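Local coordinates for cellulase (Bacteroides salanitronis, PDB 6WQY), which acts as a family 5 endoglucanase of broad specificity, probably hydrolysing beta-1,4-linked glucans such as cellulose, at residues V75-T80 / L113-N118; A151-I156 / L167-M172. One frame throughout, in Å; residues are numbered along the deposited sequence.

Contacts 1 and 2 follow one another along the chain and lie side by side in the catalytic TIM barrel, their centres about 11 Å apart. Contact 1 joins neighbouring strands 74-77 and 114-118; contact 2 packs helix 139-159 on strand 167-170, the next in the sheet. Strands 114-118 and 167-170 are linked, among other bonds, by a probable hydrogen bond of 2.8 Å from V168 N to A115 O. Inside the barrel, R76 NH2 meets E170 OE2 in a salt bridge of 2.8 Å. R76 also reaches E309 on strand 305-310, near the C-terminal barrel mouth where family 5 enzymes place their active site. A bound magnesium ion lies about 9 Å from the I156 side chain.

Contact 1: residues V75-T80 / L113-N118; sequences VRIPVT and LNAIIN
V75 and R76 pair in parallel with A115 and I116 on the second and third strands of the TIM barrel, the flanks of a beta-alpha-beta crossover through helix 95-110. V75 N and I77 N donate to N114 O and I116 O, the second at 2.7 Å, while V75 O receives I116 N. On the helix-facing side, I77 lays CD1 against A115 CB at 4.1 Å, because CG1 stands anti to the carbonyl carbon (chi1 -58°). At the N-terminal end of the pairing, V75 CG2 meets L113 CD1 at 3.9 Å. R76 and I116 point into the barrel, the arginine CG running past I116 CB; NH1 is held by N36 and, in a salt bridge, by E309, NH2 by N173 and the E170 carboxylate. Past the strand pairing the N118 side chain takes over: OD1 accepts V79 N at 2.9 Å, nearly straight (165° at hydrogen). ND2 of the same amide donates to E170 OE2 and H120 ND1, so both ends are held and its rotation is fixed. A leucine here would probably leave V79 N without its acceptor and strip the E170 carboxylate of one donor. The amide stands almost upright on the arginine, planes 80° apart: N118 ND2 lies over one guanidinium face 3.5 Å from R76 NH2, two donors that do not bond each other but share E170 OE2.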
# COMPACT_ATOMS: atom_id res chain seq x y z
N VAL A 75 -3.25 -4.49 8.02
CA VAL A 75 -3.88 -3.24 7.59
C VAL A 75 -2.81 -2.26 7.15
O VAL A 75 -1.88 -1.97 7.90
CB VAL A 75 -4.73 -2.62 8.72
CG1 VAL A 75 -5.33 -1.32 8.27
CG2 VAL A 75 -5.81 -3.58 9.13
N ARG A 76 -2.99 -1.69 5.96
CA ARG A 76 -2.19 -0.56 5.53
C ARG A 76 -2.91 0.71 5.91
O ARG A 76 -4.12 0.87 5.65
CB ARG A 76 -1.94 -0.63 4.02
CG ARG A 76 -1.09 0.50 3.44
CD ARG A 76 -0.59 0.13 2.07
NE ARG A 76 0.15 1.14 1.34
CZ ARG A 76 -0.37 2.01 0.48
NH1 ARG A 76 -1.68 2.11 0.31
NH2 ARG A 76 0.46 2.78 -0.22
N ILE A 77 -2.18 1.60 6.57
CA ILE A 77 -2.67 2.86 7.12
C ILE A 77 -1.94 3.96 6.35
O ILE A 77 -0.87 4.43 6.76
CB ILE A 77 -2.37 2.95 8.62
CG1 ILE A 77 -2.99 1.79 9.40
CG2 ILE A 77 -2.85 4.29 9.18
CD1 ILE A 77 -2.38 1.57 10.77
N PRO A 78 -2.48 4.41 5.22
CA PRO A 78 -1.87 5.55 4.52
C PRO A 78 -1.95 6.78 5.40
O PRO A 78 -2.98 7.05 6.02
CB PRO A 78 -2.72 5.69 3.26
CG PRO A 78 -3.89 4.86 3.42
CD PRO A 78 -3.65 3.88 4.51
N VAL A 79 -0.85 7.55 5.44
CA VAL A 79 -0.81 8.76 6.26
C VAL A 79 -0.28 9.91 5.40
O VAL A 79 0.85 9.85 4.91
CB VAL A 79 0.07 8.63 7.51
CG1 VAL A 79 0.02 9.93 8.31
CG2 VAL A 79 -0.36 7.45 8.37
N THR A 80 -1.10 10.95 5.24
CA THR A 80 -0.67 12.21 4.66
C THR A 80 -0.25 13.13 5.79
O THR A 80 -0.96 13.26 6.80
CB THR A 80 -1.81 12.81 3.84
OG1 THR A 80 -2.02 11.95 2.72
CG2 THR A 80 -1.49 14.22 3.36
N LEU A 113 -3.46 -7.51 14.44
CA LEU A 113 -3.20 -7.30 13.02
C LEU A 113 -1.79 -6.76 12.83
O LEU A 113 -1.26 -6.04 13.68
CB LEU A 113 -4.21 -6.31 12.46
CG LEU A 113 -5.67 -6.74 12.55
CD1 LEU A 113 -6.61 -5.56 12.39
CD2 LEU A 113 -5.97 -7.79 11.49
N ASN A 114 -1.20 -7.08 11.68
CA ASN A 114 -0.02 -6.35 11.24
C ASN A 114 -0.46 -4.99 10.72
O ASN A 114 -1.62 -4.80 10.36
CB ASN A 114 0.72 -7.09 10.14
CG ASN A 114 1.13 -8.48 10.53
OD1 ASN A 114 1.68 -8.71 11.60
ND2 ASN A 114 0.86 -9.43 9.64
N ALA A 115 0.47 -4.03 10.66
CA ALA A 115 0.16 -2.67 10.24
C ALA A 115 1.28 -2.11 9.40
O ALA A 115 2.45 -2.33 9.70
CB ALA A 115 -0.07 -1.77 11.45
N ILE A 116 0.92 -1.34 8.37
CA ILE A 116 1.88 -0.59 7.56
C ILE A 116 1.52 0.88 7.69
O ILE A 116 0.36 1.23 7.53
CB ILE A 116 1.82 -0.99 6.07
CG1 ILE A 116 2.03 -2.49 5.88
CG2 ILE A 116 2.84 -0.18 5.27
CD1 ILE A 116 1.88 -2.94 4.43
N ILE A 117 2.51 1.75 7.95
CA ILE A 117 2.30 3.20 7.87
C ILE A 117 3.27 3.75 6.82
O ILE A 117 4.33 3.17 6.57
CB ILE A 117 2.48 3.92 9.22
CG1 ILE A 117 3.86 3.67 9.84
CG2 ILE A 117 1.36 3.53 10.17
CD1 ILE A 117 4.12 4.46 11.10
N ASN A 118 2.92 4.90 6.23
CA ASN A 118 3.72 5.44 5.13
C ASN A 118 3.71 6.97 5.16
O ASN A 118 3.24 7.61 6.11
CB ASN A 118 3.25 4.87 3.78
CG ASN A 118 1.95 5.51 3.29
OD1 ASN A 118 1.36 6.34 3.99
ND2 ASN A 118 1.51 5.11 2.11

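Contact 2: residues A151-I156 / L167-M172; sequences AMWTQI and LVFEAM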
# COMPACT_ATOMS: atom_id res chain seq x y z
N ALA A 151 14.46 13.35 8.06
CA ALA A 151 14.05 13.92 9.34
C ALA A 151 12.68 13.39 9.75
O ALA A 151 12.47 13.07 10.92
CB ALA A 151 14.03 15.45 9.25
N MET A 152 11.74 13.30 8.81
CA MET A 152 10.43 12.76 9.13
C MET A 152 10.53 11.31 9.55
O MET A 152 9.96 10.91 10.58
CB MET A 152 9.48 12.93 7.95
CG MET A 152 9.05 14.37 7.69
SD MET A 152 8.04 14.54 6.22
CE MET A 152 6.57 13.64 6.69
N TRP A 153 11.23 10.49 8.77
CA TRP A 153 11.33 9.07 9.10
C TRP A 153 12.10 8.84 10.39
O TRP A 153 11.79 7.88 11.10
CB TRP A 153 11.87 8.26 7.92
CG TRP A 153 10.78 7.89 6.97
CD1 TRP A 153 10.61 8.29 5.67
CD2 TRP A 153 9.67 7.04 7.27
NE1 TRP A 153 9.45 7.73 5.15
CE2 TRP A 153 8.87 6.95 6.12
CE3 TRP A 153 9.28 6.32 8.40
CZ2 TRP A 153 7.70 6.21 6.07
CZ3 TRP A 153 8.12 5.57 8.35
CH2 TRP A 153 7.34 5.53 7.20
N THR A 154 13.08 9.69 10.72
CA THR A 154 13.73 9.56 12.03
C THR A 154 12.72 9.73 13.15
O THR A 154 12.67 8.94 14.10
CB THR A 154 14.87 10.59 12.15
OG1 THR A 154 15.88 10.30 11.19
CG2 THR A 154 15.49 10.56 13.54
N GLN A 155 11.88 10.77 13.05
CA GLN A 155 10.87 11.01 14.08
C GLN A 155 9.84 9.89 14.13
O GLN A 155 9.42 9.47 15.23
CB GLN A 155 10.19 12.34 13.83
CG GLN A 155 11.05 13.55 14.08
CD GLN A 155 10.39 14.79 13.55
OE1 GLN A 155 9.50 15.36 14.19
NE2 GLN A 155 10.79 15.21 12.37
N ILE A 156 9.37 9.42 12.98
CA ILE A 156 8.38 8.34 12.97
C ILE A 156 8.98 7.08 13.56
O ILE A 156 8.39 6.42 14.43
CB ILE A 156 7.85 8.12 11.54
CG1 ILE A 156 7.12 9.37 11.03
CG2 ILE A 156 6.95 6.90 11.51
CD1 ILE A 156 6.95 9.38 9.51
N LEU A 167 4.63 -4.14 12.91
CA LEU A 167 4.58 -2.81 12.32
C LEU A 167 5.66 -2.68 11.25
O LEU A 167 6.85 -2.89 11.52
CB LEU A 167 4.75 -1.75 13.40
CG LEU A 167 4.74 -0.31 12.90
CD1 LEU A 167 3.44 0.07 12.21
CD2 LEU A 167 5.01 0.63 14.09
N VAL A 168 5.21 -2.32 10.05
CA VAL A 168 6.02 -2.10 8.87
C VAL A 168 6.00 -0.61 8.53
O VAL A 168 4.96 0.04 8.64
CB VAL A 168 5.42 -2.90 7.69
CG1 VAL A 168 6.11 -2.60 6.37
CG2 VAL A 168 5.43 -4.38 7.98
N PHE A 169 7.15 -0.08 8.10
CA PHE A 169 7.20 1.28 7.54
C PHE A 169 7.36 1.17 6.02
O PHE A 169 8.25 0.45 5.55
CB PHE A 169 8.42 2.06 8.07
CG PHE A 169 8.49 2.21 9.57
CD1 PHE A 169 7.39 2.15 10.41
CD2 PHE A 169 9.74 2.43 10.14
CE1 PHE A 169 7.53 2.31 11.78
CE2 PHE A 169 9.89 2.59 11.50
CZ PHE A 169 8.79 2.53 12.33
N GLU A 170 6.54 1.91 5.27
CA GLU A 170 6.60 2.00 3.81
C GLU A 170 7.03 3.42 3.44
O GLU A 170 6.39 4.38 3.85
CB GLU A 170 5.22 1.68 3.23
CG GLU A 170 5.08 1.89 1.75
CD GLU A 170 3.64 1.73 1.31
OE1 GLU A 170 3.14 0.56 1.29
OE2 GLU A 170 2.98 2.75 1.02
N ALA A 171 8.12 3.53 2.67
CA ALA A 171 8.83 4.80 2.54
C ALA A 171 7.95 5.93 2.05
O ALA A 171 8.06 7.07 2.53
CB ALA A 171 9.96 4.60 1.53
N MET A 172 7.14 5.65 1.03
CA MET A 172 6.30 6.63 0.33
C MET A 172 5.33 5.83 -0.52
O MET A 172 5.34 4.59 -0.51
CB MET A 172 7.12 7.64 -0.45
CG MET A 172 8.00 7.08 -1.51
SD MET A 172 9.36 8.20 -1.93
CE MET A 172 10.50 7.76 -0.61
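W153 NE1 donates to A171 O across 3.0 Å, meeting a lone pair in the carbonyl plane, though the bond is bent to 148° at hydrogen; the oxygen itself sits at the indole edge, close to the ring plane. The bond ties the indole to the loop just past the end of strand 167-170. Beside it, CZ2 on the six-membered ring comes within 3.2 Å of E170 O, so two successive carbonyls border this part of the indole. The far corner of the ring rests on F169: W153 CZ3 is 3.5 Å from F169 CB and nearly as near to CG. The six-membered ring of W153 and the F169 ring lie obliquely, their centroids 5.4 Å apart and planes at 35°. This is the helix-on-strand layer of the TIM barrel, with helix 139-159 running back antiparallel (174°) outside the strand it precedes, their segment axes 11.2 Å apart. The gap is filled by W153 and I156 from the helix and, pointing outward, F169 from the strand. I156, one helical turn on from W153, sets CD1 over one indole face, 4.0 Å above the plane and toward the rim. F203 of helix 191-209 adds an edge-to-face ring contact with the indole. E170 turns the other way, into the barrel, where OE1 is hydrogen-bonded to Y306 OH.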